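Local coordinates for protein 6-phosphogluconate dehydrogenase NAD-binding (Dyadobacter fermentans, PDB 4GBJ) that is probably an NAD(P)-dependent oxidoreductase of the 6-phosphogluconate and 3-hydroxyisobutyrate dehydrogenase type, with a Rossmann-fold nucleotide-binding domain and a helical domain, at residues B[97-100]-B[101-105]; B[127-131]-B[132-136]. One frame throughout, in Å; residues are numbered along the deposited sequence.

Contact 1: residues B[97-100]-B[101-105]; sequences STIS and PETSR
Ser100 leads into helix 101-113 as its N-cap, and its hydroxyl turns to the first turn: OG stands anti to the backbone N (chi1 166°), which carries it forward to Glu102 N at 3.0 Å. The N-H points only partly at the oxygen, with an angle of 127° at the hydrogen, so this capping bond is weak. Pro101 suits the first helical position, since the amide hydrogen it lacks would have no helical acceptor there. The carbonyl of Ser100 starts the regular pattern: Ser104 N donates to Ser100 O at 3.1 Å, the first regular bond of the helix. One residue earlier, the branched side chain of Ile99 reaches across the turn. CG1 sits between the backbone N and the carbonyl carbon (chi1 66°), and from there CD1 extends to touch Thr103 CG2 at 3.9 Å, the two side chains crossing at about a right angle. The same methyl lies 3.6 Å from Ser104 OG. Thr103 is two-sided here: its methyl meets Ile99, while OG1 bonds to Asp72, whose carboxylate also receives Ser100 N. Ser104 OG, small enough to sit beside the isoleucine, finds its polar partners in Asn171 and Tyr118. Within the helix, Pro101 CB lies 3.8 Å above the guanidinium plane of Arg105, off toward its rim; this group pairs with Asp166 and with Asn198 of the second subunit. The chemistry thus joins a weakly capped helix start to an apolar contact whose buried hydroxyls are satisfied from neighbouring parts of the fold.

Contact 2: residues B[127-131]-B[132-136]; sequences PEAVR and AKVGN
Short helix 127-131 ends in a Schellman motif, in which Lys133 takes positive phi (57°) and the chain folds back over the last turn toward strand 136-139. Ala132 N keeps the helical pattern, bonding to Glu128 O at 3.0 Å. Beyond it the pairing shifts: Val134 N reaches back to Ala129 O at 2.8 Å, while Lys133 N makes a weak bond of 3.0 Å to Val130 O. One apolar contact lies beside the turn. Val134 CG2 sits between its own backbone N and carbonyl carbon (chi1 -67° for CG1), which lays this methyl against Ala129 CB at 3.7 Å; the small alanine lets the valine come this near. Lys133 adopts the left-handed conformation although glycine is commoner there, and its side chain lies at the exposed surface. Its CG passes 3.6 Å from Val130 O; beyond CG the chain runs extended, and the side chain comes to about 5 Å from a bound sodium ion. Val130 faces the other way, packing on Pro19, Ile20 and Ile23 of helix 17-26. A water bridges the turn, donating to Ala129 O and accepting from Gly135 N, each at 2.8 Å. The carbonyl of Ala129, which the helix end would otherwise leave without a regular partner, is therefore gripped by Val134 N and the water, with Gly135 N adding a weak third bond.

How the contacts relate
Contacts 1 and 2 mark complementary ends of helices in the Rossmann-type domain: 97-105 begins helix 101-113, whereas 127-136 finishes helix 127-131. They follow one another along the chain, joined through the rest of helix 101-113 and strand 117-124, and lie on opposite sides of the chain's centre. Their centres are 22 Å apart and their nearest atoms about 10 Å, so neither touches the other. Contact 1 faces helices 72-78, 169-197 and 238-254. Contact 2 instead packs on helix 17-26, which begins at the last glycine of a GxGxxG pattern consistent with nucleotide binding. Of the two, contact 2 has the sodium ion, bound by Glu154 and Val157, beside it.

Contact 1: residues B[97-100]-B[101-105]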
ATOM      1  N   SER B  97      15.466  15.822 -10.903  1.00 27.23           N
ATOM      2  CA  SER B  97      14.114  15.862 -11.434  1.00 26.41           C
ATOM      3  C   SER B  97      13.512  14.448 -11.587  1.00 30.09           C
ATOM      4  O   SER B  97      14.237  13.491 -11.859  1.00 29.72           O
ATOM      5  CB  SER B  97      14.129  16.517 -12.808  1.00 27.86           C
ATOM      6  OG  SER B  97      14.683  17.818 -12.757  1.00 29.11           O
ATOM      7  N   THR B  98      12.196  14.343 -11.497  1.00 26.03           N
ATOM      8  CA  THR B  98      11.501  13.081 -11.775  1.00 25.07           C
ATOM      9  C   THR B  98      11.336  12.966 -13.282  1.00 29.30           C
ATOM     10  O   THR B  98      10.441  13.555 -13.888  1.00 29.33           O
ATOM     11  CB  THR B  98      10.174  13.004 -11.083  1.00 28.47           C
ATOM     12  OG1 THR B  98      10.383  13.222  -9.696  1.00 33.41           O
ATOM     13  CG2 THR B  98       9.489  11.681 -11.322  1.00 29.43           C
ATOM     14  N   ILE B  99      12.184  12.198 -13.878  1.00 24.00           N
ATOM     15  CA  ILE B  99      12.185  12.029 -15.320  1.00 23.55           C
ATOM     16  C   ILE B  99      12.410  10.585 -15.672  1.00 27.07           C
ATOM     17  O   ILE B  99      12.682   9.741 -14.826  1.00 26.41           O
ATOM     18  CB  ILE B  99      13.257  12.939 -15.993  1.00 25.58           C
ATOM     19  CG1 ILE B  99      14.646  12.540 -15.615  1.00 25.77           C
ATOM     20  CG2 ILE B  99      12.958  14.405 -15.728  1.00 26.37           C
ATOM     21  CD1 ILE B  99      15.731  13.375 -16.323  1.00 32.82           C
ATOM     22  N   SER B 100      12.262  10.325 -16.934  1.00 26.19           N
ATOM     23  CA  SER B 100      12.420   9.018 -17.504  1.00 28.14           C
ATOM     24  C   SER B 100      13.858   8.503 -17.391  1.00 28.54           C
ATOM     25  O   SER B 100      14.783   9.233 -17.739  1.00 26.05           O
ATOM     26  CB  SER B 100      12.051   9.083 -19.001  1.00 31.81           C
ATOM     27  OG  SER B 100      12.476   7.937 -19.712  1.00 41.28           O
ATOM     28  N   PRO B 101      14.031   7.198 -17.117  1.00 27.29           N
ATOM     29  CA  PRO B 101      15.370   6.577 -17.228  1.00 27.00           C
ATOM     30  C   PRO B 101      16.028   6.829 -18.580  1.00 32.01           C
ATOM     31  O   PRO B 101      17.227   7.053 -18.663  1.00 28.95           O
ATOM     32  CB  PRO B 101      15.063   5.076 -17.094  1.00 29.13           C
ATOM     33  CG  PRO B 101      13.835   5.011 -16.364  1.00 33.79           C
ATOM     34  CD  PRO B 101      13.032   6.224 -16.649  1.00 28.28           C
ATOM     35  N   GLU B 102      15.229   6.769 -19.652  1.00 31.27           N
ATOM     36  CA  GLU B 102      15.741   7.028 -20.996  1.00 31.11           C
ATOM     37  C   GLU B 102      16.282   8.449 -21.136  1.00 31.99           C
ATOM     38  O   GLU B 102      17.323   8.631 -21.778  1.00 29.84           O
ATOM     39  CB  GLU B 102      14.643   6.807 -22.014  1.00 33.71           C
ATOM     40  CG  GLU B 102      15.005   7.135 -23.461  1.00 43.47           C
ATOM     41  CD  GLU B 102      13.796   6.959 -24.356  1.00 71.08           C
ATOM     42  OE1 GLU B 102      12.968   7.897 -24.408  1.00 61.80           O
ATOM     43  OE2 GLU B 102      13.617   5.847 -24.908  1.00 78.31           O
ATOM     44  N   THR B 103      15.573   9.459 -20.589  1.00 26.35           N
ATOM     45  CA  THR B 103      16.072  10.833 -20.675  1.00 25.99           C
ATOM     46  C   THR B 103      17.412  10.918 -19.925  1.00 30.07           C
ATOM     47  O   THR B 103      18.338  11.545 -20.393  1.00 29.43           O
ATOM     48  CB  THR B 103      15.048  11.838 -20.131  1.00 30.54           C
ATOM     49  OG1 THR B 103      13.884  11.763 -20.935  1.00 32.72           O
ATOM     50  CG2 THR B 103      15.554  13.275 -20.173  1.00 31.17           C
ATOM     51  N   SER B 104      17.503  10.289 -18.740  1.00 26.61           N
ATOM     52  CA  SER B 104      18.734  10.313 -17.964  1.00 24.47           C
ATOM     53  C   SER B 104      19.888   9.653 -18.675  1.00 27.98           C
ATOM     54  O   SER B 104      20.954  10.232 -18.706  1.00 28.59           O
ATOM     55  CB  SER B 104      18.534   9.615 -16.630  1.00 25.25           C
ATOM     56  OG  SER B 104      17.800  10.501 -15.806  1.00 32.37           O
ATOM     57  N   ARG B 105      19.674   8.456 -19.253  1.00 25.51           N
ATOM     58  CA  ARG B 105      20.723   7.720 -19.960  1.00 27.60           C
ATOM     59  C   ARG B 105      21.187   8.504 -21.183  1.00 32.72           C
ATOM     60  O   ARG B 105      22.366   8.517 -21.454  1.00 32.36           O
ATOM     61  CB  ARG B 105      20.219   6.343 -20.371  1.00 25.78           C
ATOM     62  CG  ARG B 105      19.925   5.409 -19.190  1.00 25.97           C
ATOM     63  CD  ARG B 105      19.059   4.223 -19.665  1.00 29.82           C
ATOM     64  NE  ARG B 105      18.782   3.292 -18.566  1.00 40.20           N
ATOM     65  CZ  ARG B 105      17.703   2.516 -18.451  1.00 55.11           C
ATOM     66  NH1 ARG B 105      16.764   2.513 -19.397  1.00 43.87           N
ATOM     67  NH2 ARG B 105      17.562   1.724 -17.400  1.00 37.12           N
TER

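Contact 2: residues B[127-131]-B[132-136]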
ATOM      1  N   PRO B 127       8.002  18.814   0.079  1.00 60.01           N
ATOM      2  CA  PRO B 127       8.748  19.956   0.674  1.00 62.29           C
ATOM      3  C   PRO B 127       8.911  19.960   2.199  1.00 67.67           C
ATOM      4  O   PRO B 127       9.975  20.344   2.693  1.00 66.53           O
ATOM      5  CB  PRO B 127       7.925  21.161   0.239  1.00 65.97           C
ATOM      6  CG  PRO B 127       7.388  20.751  -1.089  1.00 68.33           C
ATOM      7  CD  PRO B 127       7.088  19.271  -0.984  1.00 62.09           C
ATOM      8  N   GLU B 128       7.899  19.476   2.936  1.00 65.77           N
ATOM      9  CA  GLU B 128       7.965  19.428   4.396  1.00 68.31           C
ATOM     10  C   GLU B 128       9.026  18.418   4.845  1.00 69.16           C
ATOM     11  O   GLU B 128       9.774  18.688   5.793  1.00 71.64           O
ATOM     12  CB  GLU B 128       6.613  19.062   5.038  1.00 72.44           C
ATOM     13  CG  GLU B 128       5.379  19.695   4.402  1.00 90.27           C
ATOM     14  CD  GLU B 128       4.754  18.903   3.262  1.00 97.34           C
ATOM     15  OE1 GLU B 128       4.859  19.377   2.108  1.00 68.24           O
ATOM     16  OE2 GLU B 128       4.229  17.788   3.506  1.00 76.88           O
ATOM     17  N   ALA B 129       9.088  17.257   4.159  1.00 59.37           N
ATOM     18  CA  ALA B 129      10.038  16.188   4.478  1.00 56.03           C
ATOM     19  C   ALA B 129      11.471  16.636   4.260  1.00 56.25           C
ATOM     20  O   ALA B 129      12.360  16.087   4.916  1.00 54.73           O
ATOM     21  CB  ALA B 129       9.749  14.930   3.647  1.00 53.78           C
ATOM     22  N   VAL B 130      11.702  17.614   3.328  1.00 51.84           N
ATOM     23  CA  VAL B 130      13.026  18.180   3.031  1.00 49.52           C
ATOM     24  C   VAL B 130      13.457  19.071   4.176  1.00 55.58           C
ATOM     25  O   VAL B 130      14.605  18.983   4.616  1.00 54.39           O
ATOM     26  CB  VAL B 130      13.076  18.962   1.698  1.00 51.28           C
ATOM     27  CG1 VAL B 130      14.438  19.643   1.520  1.00 51.75           C
ATOM     28  CG2 VAL B 130      12.765  18.050   0.508  1.00 47.50           C
ATOM     29  N   ARG B 131      12.555  19.958   4.639  1.00 55.02           N
ATOM     30  CA  ARG B 131      12.862  20.859   5.750  1.00 57.53           C
ATOM     31  C   ARG B 131      13.140  20.038   6.989  1.00 63.48           C
ATOM     32  O   ARG B 131      14.104  20.334   7.694  1.00 65.24           O
ATOM     33  CB  ARG B 131      11.735  21.882   5.975  1.00 59.33           C
ATOM     34  CG  ARG B 131      11.629  22.897   4.836  1.00 68.12           C
ATOM     35  CD  ARG B 131      10.722  24.089   5.121  1.00 80.66           C
ATOM     36  NE  ARG B 131      10.721  25.029   3.986  1.00 84.89           N
ATOM     37  CZ  ARG B 131       9.987  24.912   2.875  1.00 94.21           C
ATOM     38  NH1 ARG B 131       9.142  23.893   2.725  1.00 69.59           N
ATOM     39  NH2 ARG B 131      10.087  25.818   1.909  1.00 83.45           N
ATOM     40  N   ALA B 132      12.373  18.944   7.195  1.00 59.09           N
ATOM     41  CA  ALA B 132      12.568  18.050   8.339  1.00 60.70           C
ATOM     42  C   ALA B 132      13.707  17.040   8.103  1.00 63.88           C
ATOM     43  O   ALA B 132      14.057  16.325   9.035  1.00 65.85           O
ATOM     44  CB  ALA B 132      11.270  17.310   8.652  1.00 61.83           C
ATOM     45  N   LYS B 133      14.282  16.986   6.882  1.00 58.30           N
ATOM     46  CA  LYS B 133      15.385  16.093   6.485  1.00 57.60           C
ATOM     47  C   LYS B 133      15.029  14.594   6.698  1.00 65.46           C
ATOM     48  O   LYS B 133      15.936  13.784   6.918  1.00 67.99           O
ATOM     49  CB  LYS B 133      16.686  16.465   7.224  1.00 61.32           C
ATOM     50  CG  LYS B 133      17.128  17.923   6.976  1.00 64.38           C
ATOM     51  CD  LYS B 133      18.224  18.372   7.917  1.00 65.34           C
ATOM     52  CE  LYS B 133      18.423  19.865   7.871  1.00 64.23           C
ATOM     53  NZ  LYS B 133      19.267  20.336   8.998  1.00 80.14           N
ATOM     54  N   VAL B 134      13.718  14.231   6.559  1.00 59.53           N
ATOM     55  CA  VAL B 134      13.197  12.859   6.741  1.00 57.41           C
ATOM     56  C   VAL B 134      12.985  12.139   5.372  1.00 52.99           C
ATOM     57  O   VAL B 134      12.514  11.005   5.340  1.00 50.74           O
ATOM     58  CB  VAL B 134      11.889  12.806   7.582  1.00 63.00           C
ATOM     59  CG1 VAL B 134      12.146  13.213   9.023  1.00 66.60           C
ATOM     60  CG2 VAL B 134      10.764  13.643   6.970  1.00 62.17           C
ATOM     61  N   GLY B 135      13.292  12.824   4.283  1.00 45.91           N
ATOM     62  CA  GLY B 135      13.189  12.287   2.935  1.00 42.44           C
ATOM     63  C   GLY B 135      14.332  11.365   2.554  1.00 41.89           C
ATOM     64  O   GLY B 135      15.234  11.092   3.341  1.00 41.42           O
ATOM     65  N   ASN B 136      14.274  10.844   1.346  1.00 35.10           N
ATOM     66  CA  ASN B 136      15.273   9.903   0.864  1.00 33.10           C
ATOM     67  C   ASN B 136      15.676  10.218  -0.557  1.00 32.10           C
ATOM     68  O   ASN B 136      14.883  10.747  -1.326  1.00 30.94           O
ATOM     69  CB  ASN B 136      14.719   8.485   0.946  1.00 33.00           C
ATOM     70  CG  ASN B 136      14.473   8.034   2.371  1.00 43.17           C
ATOM     71  OD1 ASN B 136      15.400   7.713   3.091  1.00 36.60           O
ATOM     72  ND2 ASN B 136      13.246   8.090   2.845  1.00 35.26           N
TER
HETATM   73  O   HOH W   1      14.522  15.130   3.331  1.00 46.17           O